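Local structure of glycosyl transferase family 8 (Streptococcus pneumoniae, 5GVV) at residues H303-A308 / E337-A342; Y196-G201 / F215-E220; I36-Q41 / Q45-Q50. The protein transfers galactose from UDP-galactose to the terminal glucose of already glycosylated serine-rich repeat protein PsrP, the third step of its O-glycosylation. All coordinates share one frame; numbering follows the deposited sequence.

In the fold
Contact 3 (36-41 with 45-50) and contact 2 (196-201 with 215-220) both lie in the manganese-binding GT-A domain of family 8, their centres 31 Å apart. L38 of contact 3 has its side chain about 7 Å from the bound UDP; I200 of contact 2 has its side chain about 10 Å from the manganese. Contact 1 (303-308 with 337-342) belongs to the separate C-terminal parallel sheet, away from these sites. Its centre is 23 Å from that of contact 3 and 53 Å from that of contact 2 within one chain, yet across the dimer Q338 packs on F215 of the second subunit.

Contact 1: H303-A308 / E337-A342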
loop_
_atom_site.group_PDB
_atom_site.type_symbol
_atom_site.label_atom_id
_atom_site.label_comp_id
_atom_site.label_asym_id
_atom_site.label_seq_id
_atom_site.Cartn_x
_atom_site.Cartn_y
_atom_site.Cartn_z
ATOM N N HIS A 303 -22.586 -8.045 -14.754
ATOM C CA HIS A 303 -21.130 -7.978 -14.792
ATOM C C HIS A 303 -20.659 -8.353 -16.192
ATOM O O HIS A 303 -20.805 -9.508 -16.622
ATOM C CB HIS A 303 -20.532 -8.922 -13.743
ATOM C CG HIS A 303 -19.051 -8.783 -13.561
ATOM N ND1 HIS A 303 -18.350 -9.480 -12.599
ATOM C CD2 HIS A 303 -18.135 -8.031 -14.218
ATOM C CE1 HIS A 303 -17.071 -9.163 -12.671
ATOM N NE2 HIS A 303 -16.911 -8.290 -13.650
ATOM N N PHE A 304 -20.107 -7.377 -16.906
ATOM C CA PHE A 304 -19.629 -7.612 -18.262
ATOM C C PHE A 304 -18.159 -7.990 -18.242
ATOM O O PHE A 304 -17.356 -7.362 -17.544
ATOM C CB PHE A 304 -19.786 -6.354 -19.117
ATOM C CG PHE A 304 -21.192 -5.850 -19.218
ATOM C CD1 PHE A 304 -21.989 -6.194 -20.303
ATOM C CD2 PHE A 304 -21.708 -4.998 -18.249
ATOM C CE1 PHE A 304 -23.291 -5.710 -20.414
ATOM C CE2 PHE A 304 -23.007 -4.512 -18.346
ATOM C CZ PHE A 304 -23.799 -4.871 -19.431
ATOM N N HIS A 305 -17.804 -9.012 -19.011
ATOM C CA HIS A 305 -16.411 -9.400 -19.147
ATOM C C HIS A 305 -16.001 -9.203 -20.597
ATOM O O HIS A 305 -16.538 -9.862 -21.494
ATOM C CB HIS A 305 -16.218 -10.862 -18.725
ATOM C CG HIS A 305 -16.734 -11.165 -17.353
ATOM N ND1 HIS A 305 -15.909 -11.269 -16.249
ATOM C CD2 HIS A 305 -17.992 -11.379 -16.900
ATOM C CE1 HIS A 305 -16.640 -11.530 -15.179
ATOM N NE2 HIS A 305 -17.907 -11.605 -15.548
ATOM N N ILE A 306 -15.069 -8.284 -20.831
ATOM C CA ILE A 306 -14.597 -8.011 -22.186
ATOM C C ILE A 306 -13.166 -8.510 -22.322
ATOM O O ILE A 306 -12.260 -8.010 -21.647
ATOM C CB ILE A 306 -14.671 -6.512 -22.534
ATOM C CG1 ILE A 306 -16.060 -5.955 -22.213
ATOM C CG2 ILE A 306 -14.342 -6.292 -24.008
ATOM C CD1 ILE A 306 -17.195 -6.707 -22.907
ATOM N N VAL A 307 -12.971 -9.505 -23.186
ATOM C CA VAL A 307 -11.688 -10.187 -23.305
ATOM C C VAL A 307 -11.050 -9.855 -24.648
ATOM O O VAL A 307 -11.750 -9.685 -25.643
ATOM C CB VAL A 307 -11.888 -11.711 -23.179
ATOM C CG1 VAL A 307 -10.557 -12.446 -23.169
ATOM C CG2 VAL A 307 -12.671 -12.030 -21.911
ATOM N N ALA A 308 -9.725 -9.730 -24.668
ATOM C CA ALA A 308 -8.983 -9.582 -25.914
ATOM C C ALA A 308 -7.708 -10.399 -25.802
ATOM O O ALA A 308 -7.268 -10.705 -24.692
ATOM C CB ALA A 308 -8.659 -8.123 -26.189
ATOM N N GLU A 337 -11.879 -19.376 -22.519
ATOM C CA GLU A 337 -12.756 -20.540 -22.380
ATOM C C GLU A 337 -13.323 -20.662 -20.964
ATOM O O GLU A 337 -14.507 -20.969 -20.792
ATOM C CB GLU A 337 -12.032 -21.836 -22.775
ATOM C CG GLU A 337 -12.874 -23.093 -22.542
ATOM C CD GLU A 337 -12.254 -24.357 -23.116
ATOM O OE1 GLU A 337 -11.011 -24.494 -23.096
ATOM O OE2 GLU A 337 -13.025 -25.226 -23.573
ATOM N N GLN A 338 -12.487 -20.416 -19.954
ATOM C CA GLN A 338 -12.932 -20.534 -18.568
ATOM C C GLN A 338 -13.939 -19.444 -18.209
ATOM O O GLN A 338 -14.860 -19.673 -17.420
ATOM C CB GLN A 338 -11.742 -20.501 -17.601
ATOM C CG GLN A 338 -10.794 -21.694 -17.742
ATOM C CD GLN A 338 -11.528 -23.024 -17.686
ATOM O OE1 GLN A 338 -12.287 -23.285 -16.753
ATOM N NE2 GLN A 338 -11.318 -23.864 -18.695
ATOM N N ILE A 339 -13.759 -18.258 -18.785
ATOM C CA ILE A 339 -14.700 -17.157 -18.573
ATOM C C ILE A 339 -16.049 -17.473 -19.223
ATOM O O ILE A 339 -17.102 -17.193 -18.646
ATOM C CB ILE A 339 -14.138 -15.814 -19.100
ATOM C CG1 ILE A 339 -12.870 -15.441 -18.328
ATOM C CG2 ILE A 339 -15.174 -14.691 -18.971
ATOM C CD1 ILE A 339 -12.140 -14.210 -18.855
ATOM N N VAL A 340 -16.018 -18.065 -20.414
ATOM C CA VAL A 340 -17.252 -18.444 -21.102
ATOM C C VAL A 340 -18.054 -19.460 -20.284
ATOM O O VAL A 340 -19.257 -19.287 -20.080
ATOM C CB VAL A 340 -16.975 -18.993 -22.518
ATOM C CG1 VAL A 340 -18.270 -19.466 -23.167
ATOM C CG2 VAL A 340 -16.328 -17.917 -23.384
ATOM N N ILE A 341 -17.386 -20.508 -19.807
ATOM C CA ILE A 341 -18.019 -21.505 -18.941
ATOM C C ILE A 341 -18.700 -20.847 -17.739
ATOM O O ILE A 341 -19.776 -21.266 -17.310
ATOM C CB ILE A 341 -16.982 -22.536 -18.437
ATOM C CG1 ILE A 341 -16.406 -23.339 -19.607
ATOM C CG2 ILE A 341 -17.590 -23.476 -17.403
ATOM C CD1 ILE A 341 -15.295 -24.293 -19.193
ATOM N N ALA A 342 -18.074 -19.800 -17.213
ATOM C CA ALA A 342 -18.579 -19.101 -16.035
ATOM C C ALA A 342 -19.667 -18.065 -16.341
ATOM O O ALA A 342 -20.284 -17.522 -15.420
ATOM C CB ALA A 342 -17.428 -18.451 -15.294
#
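H305 and I339 bring their CA atoms to 8.0 Å, the closest backbone approach between strand 302-307 and helix 333-342. Strand residues alternate: H305 and V307 turn their CB toward the helix, whereas I306 between them faces the other side of the sheet. On the helix, I339 alone answers both. With CG1 placed anti to the carbonyl carbon (chi1 -63°) and an extended outer bond, its two branches part. CG2 stops 4.0 Å from H305 CB, meeting the root of the imidazole obliquely, while CD1 reaches on to V307 CG2 at 3.8 Å, the two aliphatic side chains passing in opposite directions. No hydrogen bond crosses; the joint is purely van der Waals and buries a modest 116 Å². The polar rim of the histidine is satisfied away from the helix: ND1 bonds the Y328 hydroxyl and NE2 the Q279 side chain, so partners in two flanking strands fix the ring's rotation. The ring also leans on H303, two residues back on the same strand, H305 CE1 lying 3.5 Å above the plane of the H303 imidazole, over its centre. The sheet has the strand order 3-2-1-4-5-6 of a Rossmann-like fold, and helix 333-342 belongs to the crossover from edge strand 325-328 to central strand 345-348. I339 accordingly also touches V281 of strand 278-283 and Y328 of strand 325-328, while F304 and I306 pack on helix 292-298 on the opposite face.

Contact 2: Y196-G201 / F215-E220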
loop_
_atom_site.group_PDB
_atom_site.type_symbol
_atom_site.label_atom_id
_atom_site.label_comp_id
_atom_site.label_asym_id
_atom_site.label_seq_id
_atom_site.Cartn_x
_atom_site.Cartn_y
_atom_site.Cartn_z
ATOM N N TYR A 196 -5.651 25.378 7.835
ATOM C CA TYR A 196 -6.386 24.609 6.828
ATOM C C TYR A 196 -5.456 24.075 5.739
ATOM O O TYR A 196 -5.892 23.408 4.793
ATOM C CB TYR A 196 -7.508 25.451 6.229
ATOM C CG TYR A 196 -8.688 25.611 7.158
ATOM C CD1 TYR A 196 -9.477 24.519 7.485
ATOM C CD2 TYR A 196 -9.017 26.848 7.698
ATOM C CE1 TYR A 196 -10.557 24.647 8.323
ATOM C CE2 TYR A 196 -10.098 26.988 8.542
ATOM C CZ TYR A 196 -10.865 25.881 8.849
ATOM O OH TYR A 196 -11.949 26.003 9.687
ATOM N N ASN A 197 -4.174 24.384 5.893
ATOM C CA ASN A 197 -3.108 23.827 5.065
ATOM C C ASN A 197 -1.799 24.086 5.797
ATOM O O ASN A 197 -0.995 24.927 5.378
ATOM C CB ASN A 197 -3.084 24.486 3.687
ATOM C CG ASN A 197 -2.168 23.769 2.705
ATOM O OD1 ASN A 197 -1.347 22.931 3.086
ATOM N ND2 ASN A 197 -2.293 24.117 1.435
ATOM N N PHE A 198 -1.601 23.379 6.904
ATOM C CA PHE A 198 -0.467 23.628 7.787
ATOM C C PHE A 198 0.722 22.812 7.301
ATOM O O PHE A 198 0.781 21.584 7.491
ATOM C CB PHE A 198 -0.835 23.258 9.224
ATOM C CG PHE A 198 0.119 23.797 10.264
ATOM C CD1 PHE A 198 1.276 23.102 10.590
ATOM C CD2 PHE A 198 -0.147 24.998 10.913
ATOM C CE1 PHE A 198 2.158 23.596 11.550
ATOM C CE2 PHE A 198 0.726 25.496 11.876
ATOM C CZ PHE A 198 1.879 24.790 12.193
ATOM N N GLN A 199 1.669 23.500 6.671
ATOM C CA GLN A 199 2.746 22.833 5.953
ATOM C C GLN A 199 3.909 22.415 6.851
ATOM O O GLN A 199 5.013 22.969 6.796
ATOM C CB GLN A 199 3.183 23.694 4.766
ATOM C CG GLN A 199 2.043 23.863 3.743
ATOM C CD GLN A 199 2.021 25.227 3.090
ATOM O OE1 GLN A 199 3.005 25.645 2.483
ATOM N NE2 GLN A 199 0.895 25.934 3.210
ATOM N N ILE A 200 3.637 21.405 7.670
ATOM C CA ILE A 200 4.610 20.860 8.603
ATOM C C ILE A 200 5.797 20.232 7.863
ATOM O O ILE A 200 6.866 20.015 8.442
ATOM C CB ILE A 200 3.934 19.822 9.526
ATOM C CG1 ILE A 200 4.770 19.569 10.782
ATOM C CG2 ILE A 200 3.642 18.529 8.773
ATOM C CD1 ILE A 200 4.613 20.646 11.838
ATOM N N GLY A 201 5.612 19.955 6.574
ATOM C CA GLY A 201 6.682 19.405 5.761
ATOM C C GLY A 201 7.792 20.414 5.507
ATOM O O GLY A 201 8.895 20.041 5.092
ATOM N N PHE A 215 9.049 27.200 14.334
ATOM C CA PHE A 215 9.014 26.130 15.326
ATOM C C PHE A 215 8.361 26.552 16.638
ATOM O O PHE A 215 8.184 25.730 17.541
ATOM C CB PHE A 215 10.427 25.587 15.574
ATOM C CG PHE A 215 11.050 24.969 14.355
ATOM C CD1 PHE A 215 10.774 23.651 14.018
ATOM C CD2 PHE A 215 11.893 25.709 13.534
ATOM C CE1 PHE A 215 11.333 23.077 12.886
ATOM C CE2 PHE A 215 12.456 25.141 12.398
ATOM C CZ PHE A 215 12.175 23.824 12.073
ATOM N N ASP A 216 8.006 27.831 16.740
ATOM C CA ASP A 216 7.294 28.332 17.912
ATOM C C ASP A 216 5.786 28.397 17.655
ATOM O O ASP A 216 5.005 28.727 18.549
ATOM C CB ASP A 216 7.835 29.704 18.328
ATOM C CG ASP A 216 9.262 29.638 18.839
ATOM O OD1 ASP A 216 9.648 28.594 19.406
ATOM O OD2 ASP A 216 10.002 30.634 18.678
ATOM N N ILE A 217 5.377 28.091 16.428
ATOM C CA ILE A 217 3.958 28.019 16.107
ATOM C C ILE A 217 3.360 26.799 16.809
ATOM O O ILE A 217 3.872 25.689 16.671
ATOM C CB ILE A 217 3.715 27.954 14.582
ATOM C CG1 ILE A 217 4.436 29.110 13.881
ATOM C CG2 ILE A 217 2.225 27.988 14.264
ATOM C CD1 ILE A 217 4.082 29.262 12.405
ATOM N N PRO A 218 2.281 27.012 17.581
ATOM C CA PRO A 218 1.642 25.973 18.402
ATOM C C PRO A 218 1.134 24.779 17.591
ATOM O O PRO A 218 0.544 24.973 16.522
ATOM C CB PRO A 218 0.454 26.714 19.030
ATOM C CG PRO A 218 0.874 28.156 19.049
ATOM C CD PRO A 218 1.651 28.332 17.774
ATOM N N LEU A 219 1.341 23.571 18.113
ATOM C CA LEU A 219 0.889 22.345 17.458
ATOM C C LEU A 219 -0.179 21.627 18.293
ATOM O O LEU A 219 -0.713 20.588 17.884
ATOM C CB LEU A 219 2.071 21.408 17.202
ATOM C CG LEU A 219 3.261 21.973 16.425
ATOM C CD1 LEU A 219 4.367 20.937 16.281
ATOM C CD2 LEU A 219 2.834 22.480 15.064
ATOM N N GLU A 220 -0.466 22.181 19.471
ATOM C CA GLU A 220 -1.538 21.690 20.331
ATOM C C GLU A 220 -2.570 22.796 20.480
ATOM O O GLU A 220 -2.259 23.869 20.996
ATOM C CB GLU A 220 -1.006 21.285 21.712
ATOM C CG GLU A 220 -0.688 19.795 21.855
ATOM C CD GLU A 220 -1.930 18.920 21.777
ATOM O OE1 GLU A 220 -1.831 17.781 21.269
ATOM O OE2 GLU A 220 -3.005 19.373 22.231
#
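The F198 ring receives aliphatic groups chiefly around its outer end. It stands in a loop of the GT-A domain, next to Q199, the centre of an inverse gamma turn in which I200 N bonds F198 O at 2.9 Å. I217 CG2 sits at the edge, in the ring plane, 3.8 Å from F198 CE2, and I200 CD1 occupies another in-plane position at the rim. L219 CD2 comes in at a slant, 3.7 Å from F198 CE1, its side chain running at about a right angle to the phenylalanine's. Beyond the two segments, the F135 ring meets that of F198 edge-to-face. F198 and I200, on either side of Q199, both meet L219 CD2: F198 carries CG anti to its own nitrogen (chi1 -165°), projecting the ring at the 215-220 loop, and I200 CD1 adds a looser touch at 4.1 Å to L219 CD2. The two loops bracket helix 203-208, and their joint is wholly apolar.

The manganese lies about 10 Å from the I200 side chain. N197 OD1 accepts a hydrogen bond from ND1 of the metal ligand H227, making the asparagine a second-shell residue. Q199 bonds R132 O and C134 N, and its NE2 also bonds N197 O at 3.0 Å, the N-H...O angle being 158° and the acceptor near the glutamine's amide plane.

Contact 3: I36-Q41 / Q45-Q50; sequences IYLLNQ and QEWFSQ
L38 CD2 lodges against two aromatic rings of the facing helix, 3.6 Å from W47 CZ3 and 3.7 Å from F48 CZ. Both approaches are oblique, and the leucine runs at about a right angle to the tryptophan. This is the first strand-helix joint of a beta-alpha-beta unit (34-40, 45-57, 61-66) in the nucleotide-binding part of the GT-A fold. The axes of strand 36-40 and helix 45-50 are antiparallel (173°) and 12.2 Å apart, a gap filled by the large side chains. With CG opposite the main-chain nitrogen, L38 sends CD2 out to the ends of the two rings, which reach in from the helix. W47 CE3 in turn lies 4.0 Å above one face of the F48 ring, toward its rim. Two residues on, on the same face of the strand, N40 meets F48 from the other direction: ND2 is 3.5 Å from F48 CZ, with the amide and ring planes 31° apart.

The next shell holds these groups in place. W47 NE1 is bonded to E21 of helix 17-30, which also covers L38 through I20. N40 OD1 accepts from I43 N and K66 NZ, tying the asparagine to the strand-helix turn and to strand 61-66. Its ND2 gives one bond to D64 OD1 and another to L38 O at 3.0 Å, bent to 148° and reaching the oxygen from above the carbonyl plane.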
loop_
_atom_site.group_PDB
_atom_site.type_symbol
_atom_site.label_atom_id
_atom_site.label_comp_id
_atom_site.label_asym_id
_atom_site.label_seq_id
_atom_site.Cartn_x
_atom_site.Cartn_y
_atom_site.Cartn_z
ATOM N N ILE A 36 -16.740 12.008 -2.662
ATOM C CA ILE A 36 -15.320 12.062 -2.982
ATOM C C ILE A 36 -15.039 11.644 -4.424
ATOM O O ILE A 36 -15.378 10.533 -4.839
ATOM C CB ILE A 36 -14.505 11.166 -2.027
ATOM C CG1 ILE A 36 -14.593 11.701 -0.592
ATOM C CG2 ILE A 36 -13.052 11.096 -2.469
ATOM C CD1 ILE A 36 -13.918 10.823 0.435
ATOM N N TYR A 37 -14.409 12.538 -5.181
ATOM C CA TYR A 37 -13.914 12.199 -6.510
ATOM C C TYR A 37 -12.443 11.816 -6.385
ATOM O O TYR A 37 -11.703 12.439 -5.621
ATOM C CB TYR A 37 -14.038 13.394 -7.459
ATOM C CG TYR A 37 -15.451 13.863 -7.741
ATOM C CD1 TYR A 37 -16.073 13.553 -8.944
ATOM C CD2 TYR A 37 -16.150 14.643 -6.824
ATOM C CE1 TYR A 37 -17.356 13.988 -9.221
ATOM C CE2 TYR A 37 -17.445 15.087 -7.098
ATOM C CZ TYR A 37 -18.038 14.752 -8.300
ATOM O OH TYR A 37 -19.323 15.179 -8.590
ATOM N N LEU A 38 -12.016 10.789 -7.114
ATOM C CA LEU A 38 -10.597 10.436 -7.137
ATOM C C LEU A 38 -10.092 10.328 -8.565
ATOM O O LEU A 38 -10.412 9.373 -9.280
ATOM C CB LEU A 38 -10.331 9.132 -6.382
ATOM C CG LEU A 38 -8.899 8.585 -6.425
ATOM C CD1 LEU A 38 -7.915 9.639 -5.962
ATOM C CD2 LEU A 38 -8.783 7.334 -5.561
ATOM N N LEU A 39 -9.307 11.316 -8.981
ATOM C CA LEU A 39 -8.727 11.312 -10.318
ATOM C C LEU A 39 -7.535 10.360 -10.363
ATOM O O LEU A 39 -6.613 10.470 -9.552
ATOM C CB LEU A 39 -8.309 12.729 -10.725
ATOM C CG LEU A 39 -9.388 13.593 -11.391
ATOM C CD1 LEU A 39 -10.530 13.882 -10.438
ATOM C CD2 LEU A 39 -8.806 14.897 -11.952
ATOM N N ASN A 40 -7.566 9.411 -11.293
ATOM C CA ASN A 40 -6.500 8.416 -11.396
ATOM C C ASN A 40 -6.487 7.764 -12.771
ATOM O O ASN A 40 -7.412 7.956 -13.560
ATOM C CB ASN A 40 -6.664 7.338 -10.319
ATOM C CG ASN A 40 -7.839 6.403 -10.595
ATOM O OD1 ASN A 40 -7.651 5.229 -10.928
ATOM N ND2 ASN A 40 -9.057 6.916 -10.443
ATOM N N GLN A 41 -5.441 6.991 -13.053
ATOM C CA GLN A 41 -5.344 6.259 -14.313
ATOM C C GLN A 41 -5.350 4.761 -14.083
ATOM O O GLN A 41 -5.883 4.005 -14.895
ATOM C CB GLN A 41 -4.045 6.596 -15.045
ATOM C CG GLN A 41 -3.866 8.037 -15.468
ATOM C CD GLN A 41 -2.669 8.206 -16.390
ATOM O OE1 GLN A 41 -1.576 8.570 -15.954
ATOM N NE2 GLN A 41 -2.870 7.927 -17.670
ATOM N N GLN A 45 -10.144 -1.602 -9.783
ATOM C CA GLN A 45 -11.570 -1.441 -9.525
ATOM C C GLN A 45 -12.004 -2.033 -8.183
ATOM O O GLN A 45 -12.947 -1.532 -7.562
ATOM C CB GLN A 45 -12.373 -2.092 -10.654
ATOM C CG GLN A 45 -12.346 -1.322 -11.974
ATOM C CD GLN A 45 -12.766 -2.178 -13.151
ATOM O OE1 GLN A 45 -12.025 -3.067 -13.578
ATOM N NE2 GLN A 45 -13.957 -1.922 -13.681
ATOM N N GLU A 46 -11.324 -3.096 -7.754
ATOM C CA GLU A 46 -11.641 -3.769 -6.496
ATOM C C GLU A 46 -11.473 -2.842 -5.301
ATOM O O GLU A 46 -12.237 -2.908 -4.333
ATOM C CB GLU A 46 -10.752 -5.004 -6.299
ATOM C CG GLU A 46 -11.072 -6.178 -7.226
ATOM C CD GLU A 46 -10.368 -6.090 -8.562
ATOM O OE1 GLU A 46 -9.723 -5.060 -8.843
ATOM O OE2 GLU A 46 -10.455 -7.063 -9.340
ATOM N N TRP A 47 -10.457 -1.990 -5.363
ATOM C CA TRP A 47 -10.223 -1.019 -4.302
ATOM C C TRP A 47 -11.395 -0.048 -4.235
ATOM O O TRP A 47 -11.943 0.195 -3.160
ATOM C CB TRP A 47 -8.906 -0.271 -4.534
ATOM C CG TRP A 47 -8.557 0.699 -3.425
ATOM C CD1 TRP A 47 -7.872 0.426 -2.271
ATOM C CD2 TRP A 47 -8.881 2.091 -3.374
ATOM N NE1 TRP A 47 -7.753 1.568 -1.506
ATOM C CE2 TRP A 47 -8.370 2.604 -2.164
ATOM C CE3 TRP A 47 -9.560 2.955 -4.238
ATOM C CZ2 TRP A 47 -8.513 3.945 -1.797
ATOM C CZ3 TRP A 47 -9.701 4.287 -3.873
ATOM C CH2 TRP A 47 -9.178 4.767 -2.663
ATOM N N PHE A 48 -11.790 0.484 -5.388
ATOM C CA PHE A 48 -12.913 1.411 -5.457
ATOM C C PHE A 48 -14.215 0.803 -4.946
ATOM O O PHE A 48 -14.943 1.456 -4.200
ATOM C CB PHE A 48 -13.114 1.897 -6.895
ATOM C CG PHE A 48 -12.322 3.119 -7.236
ATOM C CD1 PHE A 48 -12.782 4.377 -6.872
ATOM C CD2 PHE A 48 -11.124 3.015 -7.931
ATOM C CE1 PHE A 48 -12.059 5.516 -7.182
ATOM C CE2 PHE A 48 -10.391 4.147 -8.249
ATOM C CZ PHE A 48 -10.861 5.402 -7.875
ATOM N N SER A 49 -14.511 -0.436 -5.344
ATOM C CA SER A 49 -15.745 -1.093 -4.910
ATOM C C SER A 49 -15.915 -1.127 -3.390
ATOM O O SER A 49 -16.979 -0.772 -2.873
ATOM C CB SER A 49 -15.847 -2.506 -5.487
ATOM O OG SER A 49 -16.028 -2.455 -6.889
ATOM N N GLN A 50 -14.869 -1.540 -2.679
ATOM C CA GLN A 50 -14.944 -1.662 -1.225
ATOM C C GLN A 50 -15.029 -0.313 -0.519
ATOM O O GLN A 50 -15.857 -0.120 0.380
ATOM C CB GLN A 50 -13.740 -2.440 -0.689
ATOM C CG GLN A 50 -13.823 -2.701 0.813
ATOM C CD GLN A 50 -15.008 -3.578 1.182
ATOM O OE1 GLN A 50 -15.000 -4.779 0.925
ATOM N NE2 GLN A 50 -16.034 -2.979 1.776
#